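Capsid protein (Macrobrachium rosenbergii nodavirus, PDB 5YKU) forms the protruding (P) domain of the viral capsid protein, which probably builds the dimeric spikes on the surface of the shrimp nodavirus particle. Local coordinates at residues 8-22 with 110-122. Sequence-based numbering, arbitrary orientation.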
ATOM      1  N   GLN A   8      26.011  -8.623  -1.227  1.00 19.06           N
ATOM      2  CA  GLN A   8      25.067  -9.563  -0.630  1.00 18.12           C
ATOM      3  C   GLN A   8      23.623  -9.015  -0.673  1.00 17.23           C
ATOM      4  O   GLN A   8      22.791  -9.527   0.011  1.00 16.48           O
ATOM      5  CB  GLN A   8      25.442  -9.840   0.791  1.00 20.80           C
ATOM      6  CG  GLN A   8      26.867 -10.485   0.973  1.00 25.31           C
ATOM      7  CD  GLN A   8      27.100 -11.658   0.035  1.00 31.64           C
ATOM      8  OE1 GLN A   8      26.391 -12.678   0.125  1.00 38.86           O
ATOM      9  NE2 GLN A   8      28.034 -11.506  -0.905  1.00 32.63           N
ATOM     10  N   LEU A   9      23.402  -7.976  -1.488  1.00 14.50           N
ATOM     11  CA  LEU A   9      22.019  -7.408  -1.678  1.00 12.84           C
ATOM     12  C   LEU A   9      21.048  -8.565  -1.943  1.00 13.45           C
ATOM     13  O   LEU A   9      21.248  -9.436  -2.716  1.00 13.60           O
ATOM     14  CB  LEU A   9      22.039  -6.478  -2.898  1.00 12.07           C
ATOM     15  CG  LEU A   9      20.650  -6.073  -3.438  1.00 12.33           C
ATOM     16  CD1 LEU A   9      19.931  -5.167  -2.544  1.00 12.34           C
ATOM     17  CD2 LEU A   9      20.887  -5.404  -4.809  1.00 13.15           C
ATOM     18  N   THR A  10      19.928  -8.467  -1.235  1.00 11.35           N
ATOM     19  CA  THR A  10      18.726  -9.278  -1.478  1.00 11.71           C
ATOM     20  C   THR A  10      17.521  -8.392  -1.269  1.00 11.01           C
ATOM     21  O   THR A  10      17.641  -7.277  -0.768  1.00 11.05           O
ATOM     22  CB  THR A  10      18.634 -10.497  -0.527  1.00 12.02           C
ATOM     23  OG1 THR A  10      18.514 -10.035   0.809  1.00 13.44           O
ATOM     24  CG2 THR A  10      19.875 -11.424  -0.648  1.00 14.77           C
ATOM     25  N   TYR A  11      16.374  -8.906  -1.595  1.00 10.31           N
ATOM     26  CA  TYR A  11      15.095  -8.242  -1.280  1.00 10.66           C
ATOM     27  C   TYR A  11      14.280  -9.080  -0.383  1.00 10.88           C
ATOM     28  O   TYR A  11      14.272 -10.305  -0.476  1.00 12.02           O
ATOM     29  CB  TYR A  11      14.318  -8.054  -2.619  1.00 11.52           C
ATOM     30  CG  TYR A  11      15.005  -7.251  -3.695  1.00  9.48           C
ATOM     31  CD1 TYR A  11      14.850  -5.859  -3.826  1.00  9.25           C
ATOM     32  CD2 TYR A  11      15.832  -7.872  -4.606  1.00  9.96           C
ATOM     33  CE1 TYR A  11      15.470  -5.158  -4.878  1.00  9.69           C
ATOM     34  CE2 TYR A  11      16.454  -7.196  -5.625  1.00 10.02           C
ATOM     35  CZ  TYR A  11      16.242  -5.886  -5.763  1.00  9.66           C
ATOM     36  OH  TYR A  11      16.842  -5.196  -6.799  1.00 10.54           O
ATOM     37  N   ASN A  12      13.442  -8.441   0.401  1.00 10.59           N
ATOM     38  CA  ASN A  12      12.369  -9.068   1.104  1.00 10.43           C
ATOM     39  C   ASN A  12      11.087  -8.471   0.492  1.00 10.44           C
ATOM     40  O   ASN A  12      10.867  -7.251   0.652  1.00 10.56           O
ATOM     41  CB  ASN A  12      12.492  -8.852   2.618  1.00 11.32           C
ATOM     42  CG  ASN A  12      11.381  -9.540   3.363  1.00 13.10           C
ATOM     43  OD1 ASN A  12      10.209  -9.468   3.041  1.00 13.29           O
ATOM     44  ND2 ASN A  12      11.755 -10.240   4.389  1.00 17.79           N
ATOM     45  N   ALA A  13      10.299  -9.298  -0.112  1.00  9.70           N
ATOM     46  CA  ALA A  13       9.020  -8.918  -0.700  1.00 10.01           C
ATOM     47  C   ALA A  13       7.865  -9.653  -0.079  1.00 10.80           C
ATOM     48  O   ALA A  13       6.762  -9.789  -0.644  1.00 11.70           O
ATOM     49  CB  ALA A  13       9.061  -9.161  -2.150  1.00 10.16           C
ATOM     50  N   ASP A  14       8.036 -10.156   1.168  1.00 10.99           N
ATOM     51  CA  ASP A  14       7.023 -10.968   1.847  1.00 12.00           C
ATOM     52  C   ASP A  14       6.157 -10.187   2.776  1.00 11.36           C
ATOM     53  O   ASP A  14       5.200 -10.826   3.297  1.00 15.90           O
ATOM     54  CB  ASP A  14       7.640 -12.232   2.506  1.00 12.95           C
ATOM     55  CG  ASP A  14       8.117 -13.172   1.505  1.00 15.60           C
ATOM     56  OD1 ASP A  14       7.472 -13.308   0.454  1.00 16.21           O
ATOM     57  OD2 ASP A  14       9.215 -13.731   1.765  1.00 17.75           O
ATOM     58  N   THR A  15       6.395  -8.959   3.087  1.00 11.56           N
ATOM     59  CA  THR A  15       5.457  -8.175   3.936  1.00 12.74           C
ATOM     60  C   THR A  15       4.231  -7.873   3.104  1.00 12.30           C
ATOM     61  O   THR A  15       4.330  -7.134   2.109  1.00 14.31           O
ATOM     62  CB  THR A  15       6.111  -6.898   4.389  1.00 14.46           C
ATOM     63  OG1 THR A  15       7.289  -7.246   5.183  1.00 22.16           O
ATOM     64  CG2 THR A  15       5.197  -6.102   5.304  1.00 17.91           C
ATOM     65  N   ILE A  16       3.126  -8.364   3.484  1.00 10.66           N
ATOM     66  CA  ILE A  16       1.813  -8.133   2.858  1.00 11.09           C
ATOM     67  C   ILE A  16       0.865  -7.638   3.882  1.00 10.80           C
ATOM     68  O   ILE A  16       1.000  -7.881   5.122  1.00 13.08           O
ATOM     69  CB  ILE A  16       1.291  -9.343   2.100  1.00 11.39           C
ATOM     70  CG1 ILE A  16       1.166 -10.560   3.067  1.00 11.70           C
ATOM     71  CG2 ILE A  16       2.167  -9.673   0.927  1.00 13.31           C
ATOM     72  CD1 ILE A  16       0.400 -11.727   2.479  1.00 13.03           C
ATOM     73  N   GLY A  17      -0.128  -6.892   3.478  1.00  9.76           N
ATOM     74  CA  GLY A  17      -1.146  -6.455   4.346  1.00 10.28           C
ATOM     75  C   GLY A  17      -2.359  -5.951   3.648  1.00  9.06           C
ATOM     76  O   GLY A  17      -2.470  -5.930   2.422  1.00  9.48           O
ATOM     77  N   ASN A  18      -3.374  -5.610   4.419  1.00 10.15           N
ATOM     78  CA  ASN A  18      -4.672  -5.147   3.967  1.00  8.83           C
ATOM     79  C   ASN A  18      -4.863  -3.711   4.282  1.00  8.98           C
ATOM     80  O   ASN A  18      -4.543  -3.218   5.368  1.00 10.01           O
ATOM     81  CB  ASN A  18      -5.763  -5.953   4.678  1.00  9.79           C
ATOM     82  CG  ASN A  18      -5.767  -7.362   4.283  1.00 12.22           C
ATOM     83  OD1 ASN A  18      -5.431  -7.783   3.196  1.00 13.50           O
ATOM     84  ND2 ASN A  18      -6.281  -8.199   5.197  1.00 17.85           N
ATOM     85  N   TRP A  19      -5.401  -2.979   3.323  1.00  9.26           N
ATOM     86  CA  TRP A  19      -5.922  -1.646   3.574  1.00  9.09           C
ATOM     87  C   TRP A  19      -7.275  -1.743   4.262  1.00  8.89           C
ATOM     88  O   TRP A  19      -8.144  -2.495   3.805  1.00  9.19           O
ATOM     89  CB  TRP A  19      -6.101  -0.894   2.223  1.00  9.03           C
ATOM     90  CG  TRP A  19      -4.843  -0.689   1.465  1.00  8.11           C
ATOM     91  CD1 TRP A  19      -4.538  -1.244   0.253  1.00  9.25           C
ATOM     92  CD2 TRP A  19      -3.701   0.084   1.837  1.00  8.08           C
ATOM     93  NE1 TRP A  19      -3.301  -0.850  -0.153  1.00  9.10           N
ATOM     94  CE2 TRP A  19      -2.734  -0.028   0.797  1.00  7.84           C
ATOM     95  CE3 TRP A  19      -3.365   0.835   2.965  1.00  8.99           C
ATOM     96  CZ2 TRP A  19      -1.519   0.618   0.827  1.00  8.48           C
ATOM     97  CZ3 TRP A  19      -2.160   1.487   2.994  1.00  9.03           C
ATOM     98  CH2 TRP A  19      -1.247   1.425   1.932  1.00  9.22           C
ATOM     99  N   VAL A  20      -7.439  -1.029   5.359  1.00 10.00           N
ATOM    100  CA  VAL A  20      -8.716  -1.056   6.048  1.00 10.06           C
ATOM    101  C   VAL A  20      -9.861  -0.655   5.093  1.00  9.76           C
ATOM    102  O   VAL A  20      -9.708   0.401   4.463  1.00 10.63           O
ATOM    103  CB  VAL A  20      -8.622  -0.111   7.222  1.00 11.09           C
ATOM    104  CG1 VAL A  20      -9.981  -0.011   7.942  1.00 13.36           C
ATOM    105  CG2 VAL A  20      -7.578  -0.547   8.267  1.00 12.92           C
ATOM    106  N   PRO A  21     -10.925  -1.405   5.002  1.00  8.97           N
ATOM    107  CA  PRO A  21     -12.027  -1.005   4.110  1.00 10.00           C
ATOM    108  C   PRO A  21     -12.765   0.222   4.580  1.00 10.15           C
ATOM    109  O   PRO A  21     -12.812   0.520   5.783  1.00 10.51           O
ATOM    110  CB  PRO A  21     -12.907  -2.190   4.078  1.00 11.02           C
ATOM    111  CG  PRO A  21     -12.057  -3.370   4.519  1.00 12.05           C
ATOM    112  CD  PRO A  21     -11.138  -2.756   5.523  1.00 10.11           C
ATOM    113  N   PRO A  22     -13.333   0.964   3.680  1.00  9.93           N
ATOM    114  CA  PRO A  22     -14.179   2.091   4.052  1.00  9.58           C
ATOM    115  C   PRO A  22     -15.472   1.578   4.658  1.00  9.10           C
ATOM    116  O   PRO A  22     -15.896   0.468   4.532  1.00 10.34           O
ATOM    117  CB  PRO A  22     -14.505   2.776   2.672  1.00  9.76           C
ATOM    118  CG  PRO A  22     -14.468   1.676   1.711  1.00 10.31           C
ATOM    119  CD  PRO A  22     -13.366   0.712   2.207  1.00 10.46           C
ATOM    120  N   PRO A 110     -17.214  -4.870   2.516  1.00 10.34           N
ATOM    121  CA  PRO A 110     -16.238  -4.799   1.456  1.00 10.82           C
ATOM    122  C   PRO A 110     -14.947  -5.548   1.805  1.00 10.40           C
ATOM    123  O   PRO A 110     -14.475  -5.412   2.916  1.00 12.31           O
ATOM    124  CB  PRO A 110     -15.992  -3.299   1.371  1.00 13.27           C
ATOM    125  CG  PRO A 110     -16.436  -2.780   2.639  1.00 14.27           C
ATOM    126  CD  PRO A 110     -17.526  -3.599   3.075  1.00 12.66           C
ATOM    127  N   LYS A 111     -14.438  -6.276   0.828  1.00  9.71           N
ATOM    128  CA  LYS A 111     -13.177  -6.983   1.054  1.00 10.32           C
ATOM    129  C   LYS A 111     -11.999  -6.026   0.964  1.00  8.99           C
ATOM    130  O   LYS A 111     -12.004  -5.133   0.070  1.00  9.31           O
ATOM    131  CB  LYS A 111     -12.988  -8.092   0.075  1.00 11.00           C
ATOM    132  CG  LYS A 111     -14.137  -9.116   0.155  1.00 13.83           C
ATOM    133  CD  LYS A 111     -13.913 -10.266  -0.721  1.00 16.65           C
ATOM    134  CE  LYS A 111     -15.054 -11.303  -0.635  1.00 22.16           C
ATOM    135  NZ  LYS A 111     -16.292 -10.801  -1.289  1.00 26.23           N
ATOM    136  N   PRO A 112     -10.995  -6.129   1.759  1.00  8.95           N
ATOM    137  CA  PRO A 112      -9.857  -5.215   1.692  1.00  8.92           C
ATOM    138  C   PRO A 112      -9.111  -5.330   0.373  1.00  8.50           C
ATOM    139  O   PRO A 112      -9.020  -6.395  -0.234  1.00  9.34           O
ATOM    140  CB  PRO A 112      -8.960  -5.621   2.825  1.00 10.40           C
ATOM    141  CG  PRO A 112      -9.883  -6.377   3.806  1.00 14.23           C
ATOM    142  CD  PRO A 112     -10.922  -7.010   2.984  1.00 11.08           C
ATOM    143  N   TYR A 113      -8.592  -4.192  -0.067  1.00  7.83           N
ATOM    144  CA  TYR A 113      -7.529  -4.215  -1.064  1.00  7.46           C
ATOM    145  C   TYR A 113      -6.236  -4.478  -0.348  1.00  7.57           C
ATOM    146  O   TYR A 113      -6.103  -4.314   0.898  1.00  8.67           O
ATOM    147  CB  TYR A 113      -7.551  -2.919  -1.852  1.00  8.36           C
ATOM    148  CG  TYR A 113      -8.716  -2.877  -2.843  1.00  8.00           C
ATOM    149  CD1 TYR A 113      -8.780  -3.848  -3.845  1.00  7.50           C
ATOM    150  CD2 TYR A 113      -9.669  -1.908  -2.817  1.00  8.73           C
ATOM    151  CE1 TYR A 113      -9.823  -3.856  -4.813  1.00  7.55           C
ATOM    152  CE2 TYR A 113     -10.726  -1.886  -3.759  1.00  7.67           C
ATOM    153  CZ  TYR A 113     -10.781  -2.878  -4.723  1.00  7.77           C
ATOM    154  OH  TYR A 113     -11.763  -2.909  -5.665  1.00  9.45           O
ATOM    155  N   GLN A 114      -5.219  -4.919  -1.105  1.00  7.51           N
ATOM    156  CA  GLN A 114      -4.033  -5.646  -0.578  1.00  7.50           C
ATOM    157  C   GLN A 114      -2.770  -5.055  -1.104  1.00  7.89           C
ATOM    158  O   GLN A 114      -2.681  -4.621  -2.251  1.00  7.78           O
ATOM    159  CB  GLN A 114      -4.152  -7.104  -1.024  1.00  8.12           C
ATOM    160  CG  GLN A 114      -5.423  -7.810  -0.461  1.00  8.43           C
ATOM    161  CD  GLN A 114      -5.857  -8.926  -1.344  1.00  8.78           C
ATOM    162  OE1 GLN A 114      -6.118  -8.760  -2.559  1.00  9.12           O
ATOM    163  NE2 GLN A 114      -6.023 -10.115  -0.816  1.00 10.29           N
ATOM    164  N   TYR A 115      -1.745  -5.034  -0.286  1.00  7.85           N
ATOM    165  CA  TYR A 115      -0.483  -4.448  -0.611  1.00  8.19           C
ATOM    166  C   TYR A 115       0.682  -5.332  -0.235  1.00  7.90           C
ATOM    167  O   TYR A 115       0.592  -6.213   0.621  1.00  7.98           O
ATOM    168  CB  TYR A 115      -0.330  -3.050   0.037  1.00  8.93           C
ATOM    169  CG  TYR A 115      -0.159  -3.098   1.530  1.00  9.41           C
ATOM    170  CD1 TYR A 115       1.035  -3.449   2.129  1.00  9.18           C
ATOM    171  CD2 TYR A 115      -1.222  -2.720   2.362  1.00  9.19           C
ATOM    172  CE1 TYR A 115       1.128  -3.400   3.547  1.00  9.32           C
ATOM    173  CE2 TYR A 115      -1.162  -2.774   3.706  1.00 10.64           C
ATOM    174  CZ  TYR A 115       0.038  -3.088   4.289  1.00  9.81           C
ATOM    175  OH  TYR A 115       0.110  -3.125   5.698  1.00 13.35           O
ATOM    176  N   ARG A 116       1.813  -5.127  -0.947  1.00  8.55           N
ATOM    177  CA  ARG A 116       3.097  -5.841  -0.750  1.00  7.76           C
ATOM    178  C   ARG A 116       4.180  -4.811  -0.583  1.00  8.85           C
ATOM    179  O   ARG A 116       4.290  -3.909  -1.427  1.00  9.31           O
ATOM    180  CB  ARG A 116       3.339  -6.768  -1.917  1.00  8.25           C
ATOM    181  CG  ARG A 116       4.657  -7.530  -1.777  1.00  9.69           C
ATOM    182  CD  ARG A 116       4.906  -8.420  -3.017  1.00  9.89           C
ATOM    183  NE  ARG A 116       3.811  -9.319  -3.298  1.00 10.69           N
ATOM    184  CZ  ARG A 116       3.487 -10.393  -2.623  1.00 11.32           C
ATOM    185  NH1 ARG A 116       4.231 -10.853  -1.654  1.00 11.58           N
ATOM    186  NH2 ARG A 116       2.416 -11.078  -3.046  1.00 11.68           N
ATOM    187  N   ILE A 117       4.982  -4.966   0.420  1.00  9.17           N
ATOM    188  CA  ILE A 117       6.128  -4.058   0.642  1.00  9.59           C
ATOM    189  C   ILE A 117       7.386  -4.740   0.283  1.00  9.45           C
ATOM    190  O   ILE A 117       7.617  -5.946   0.619  1.00 11.42           O
ATOM    191  CB  ILE A 117       6.153  -3.564   2.090  1.00 11.83           C
ATOM    192  CG1 ILE A 117       4.957  -2.625   2.311  1.00 14.26           C
ATOM    193  CG2 ILE A 117       7.484  -2.852   2.395  1.00 12.57           C
ATOM    194  CD1 ILE A 117       4.745  -2.114   3.702  1.00 16.67           C
ATOM    195  N   ILE A 118       8.190  -4.080  -0.543  1.00  9.02           N
ATOM    196  CA  ILE A 118       9.475  -4.560  -1.022  1.00  9.10           C
ATOM    197  C   ILE A 118      10.569  -3.789  -0.334  1.00  8.63           C
ATOM    198  O   ILE A 118      10.606  -2.507  -0.377  1.00  8.97           O
ATOM    199  CB  ILE A 118       9.644  -4.463  -2.504  1.00 10.86           C
ATOM    200  CG1 ILE A 118       8.551  -5.327  -3.148  1.00 13.99           C
ATOM    201  CG2 ILE A 118      11.011  -4.915  -2.963  1.00 12.03           C
ATOM    202  CD1 ILE A 118       8.378  -5.024  -4.589  1.00 22.52           C
ATOM    203  N   ARG A 119      11.541  -4.481   0.299  1.00  9.19           N
ATOM    204  CA  ARG A 119      12.655  -3.886   0.990  1.00  9.84           C
ATOM    205  C   ARG A 119      13.960  -4.430   0.474  1.00  9.61           C
ATOM    206  O   ARG A 119      14.152  -5.659   0.474  1.00 10.24           O
ATOM    207  CB  ARG A 119      12.568  -4.262   2.499  1.00 10.07           C
ATOM    208  CG  ARG A 119      13.712  -3.742   3.322  1.00 11.62           C
ATOM    209  CD  ARG A 119      13.655  -4.335   4.727  1.00 13.27           C
ATOM    210  NE  ARG A 119      14.890  -4.169   5.471  1.00 13.75           N
ATOM    211  CZ  ARG A 119      15.307  -4.952   6.456  1.00 14.19           C
ATOM    212  NH1 ARG A 119      16.475  -4.675   6.956  1.00 15.84           N
ATOM    213  NH2 ARG A 119      14.538  -5.999   6.790  1.00 15.67           N
ATOM    214  N   ALA A 120      14.849  -3.602  -0.030  1.00  9.39           N
ATOM    215  CA  ALA A 120      16.256  -4.008  -0.336  1.00 10.98           C
ATOM    216  C   ALA A 120      17.012  -4.139   1.009  1.00 10.77           C
ATOM    217  O   ALA A 120      17.086  -3.180   1.776  1.00 12.46           O
ATOM    218  CB  ALA A 120      16.922  -2.954  -1.204  1.00 10.63           C
ATOM    219  N   ILE A 121      17.509  -5.338   1.247  1.00 10.60           N
ATOM    220  CA  ILE A 121      18.310  -5.629   2.436  1.00 12.27           C
ATOM    221  C   ILE A 121      19.798  -5.415   2.076  1.00 10.36           C
ATOM    222  O   ILE A 121      20.360  -6.292   1.407  1.00 11.66           O
ATOM    223  CB  ILE A 121      17.991  -6.998   2.977  1.00 12.80           C
ATOM    224  CG1 ILE A 121      16.495  -7.010   3.386  1.00 15.09           C
ATOM    225  CG2 ILE A 121      18.868  -7.227   4.239  1.00 15.83           C
ATOM    226  CD1 ILE A 121      16.011  -8.336   3.901  1.00 18.03           C
ATOM    227  N   VAL A 122      20.286  -4.270   2.388  1.00 10.73           N
ATOM    228  CA  VAL A 122      21.646  -3.851   1.975  1.00 12.68           C
ATOM    229  C   VAL A 122      22.026  -2.706   2.832  1.00 12.82           C
ATOM    230  O   VAL A 122      21.165  -1.946   3.307  1.00 13.17           O
ATOM    231  CB  VAL A 122      21.631  -3.500   0.476  1.00 12.33           C
ATOM    232  CG1 VAL A 122      20.806  -2.234   0.202  1.00 14.16           C
ATOM    233  CG2 VAL A 122      23.095  -3.344  -0.036  1.00 13.91           C
TER
HETATM  234  O   HOH W   1      20.836  -9.004   1.808  1.00 16.05           O
HETATM  235  O   HOH W   2       8.886  -6.888   2.818  1.00 19.26           O
HETATM  236  O   HOH W   3       4.628 -13.226  -0.059  1.00 29.48           O
HETATM  237  O   HOH W   4      -2.179  -3.437   7.034  1.00 21.65           O
HETATM  238  O   HOH W   5      -6.747  -9.901   2.102  1.00 25.06           O
HETATM  239  O   HOH W   6      -9.525  -1.838   1.491  1.00  9.53           O
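Strand 10-18 runs antiparallel to strand 114-121, the axes 4.6 Å apart at closest approach and 157° between directions, with hydrogen-bonded pairs Thr10–Ile121, whose Thr10 N to Ile121 O bond is weak, Asn12–Arg119 and Gly17–Tyr115. Between the last two the register slips by one, strand 10-18 carrying an extra residue around Asp14. Asn12 OD1 accepts from Asp14 N in an Asx turn, and Arg116 NH1 donates to Ala13 O at 2.9 Å, the oxygen lying almost in the guanidinium plane. A bend at chi3 (-55°) swings this group back over the neighbouring strand, where Ile16 CG2 covers one of its faces. A water joins Arg116 NH1 to Asp14 OD1, the two charged groups being too far apart to pair directly. Strand 10-18 is the outermost strand at one end of the antiparallel sheet of this P-domain, and strand 114-121 separates it from strand 41-47. On the face that carries Asn12 and Arg119, the Tyr115 ring lies flat against the Gly17 backbone, the glycine CA 3.8 Å from the ring centroid in a CH-pi contact. With chi1 at 71°, Tyr115 CG sits between the backbone N and carbonyl carbon, carrying the ring across the partner strand; a water links its OH to Asn18 O. Trp19 meets Tyr115 obliquely, CD2 of the tyrosine standing 3.5 Å above the indole plane, over its centre. Trp19 NE1 bonds to Tyr74 OH, and the indole also touches Gln31 and Leu100. Gln31 and Tyr29 of strand 26-33, the other outermost strand, hydrogen-bond to the Val20 backbone. Beyond, Pro21 CG packs 3.8 Å from Pro112 CG, and Pro21 CB rests against Pro110 CG. At the far end, Leu9 CD1 touches both Val122 CB, at 3.8 Å, and Ala120 CB.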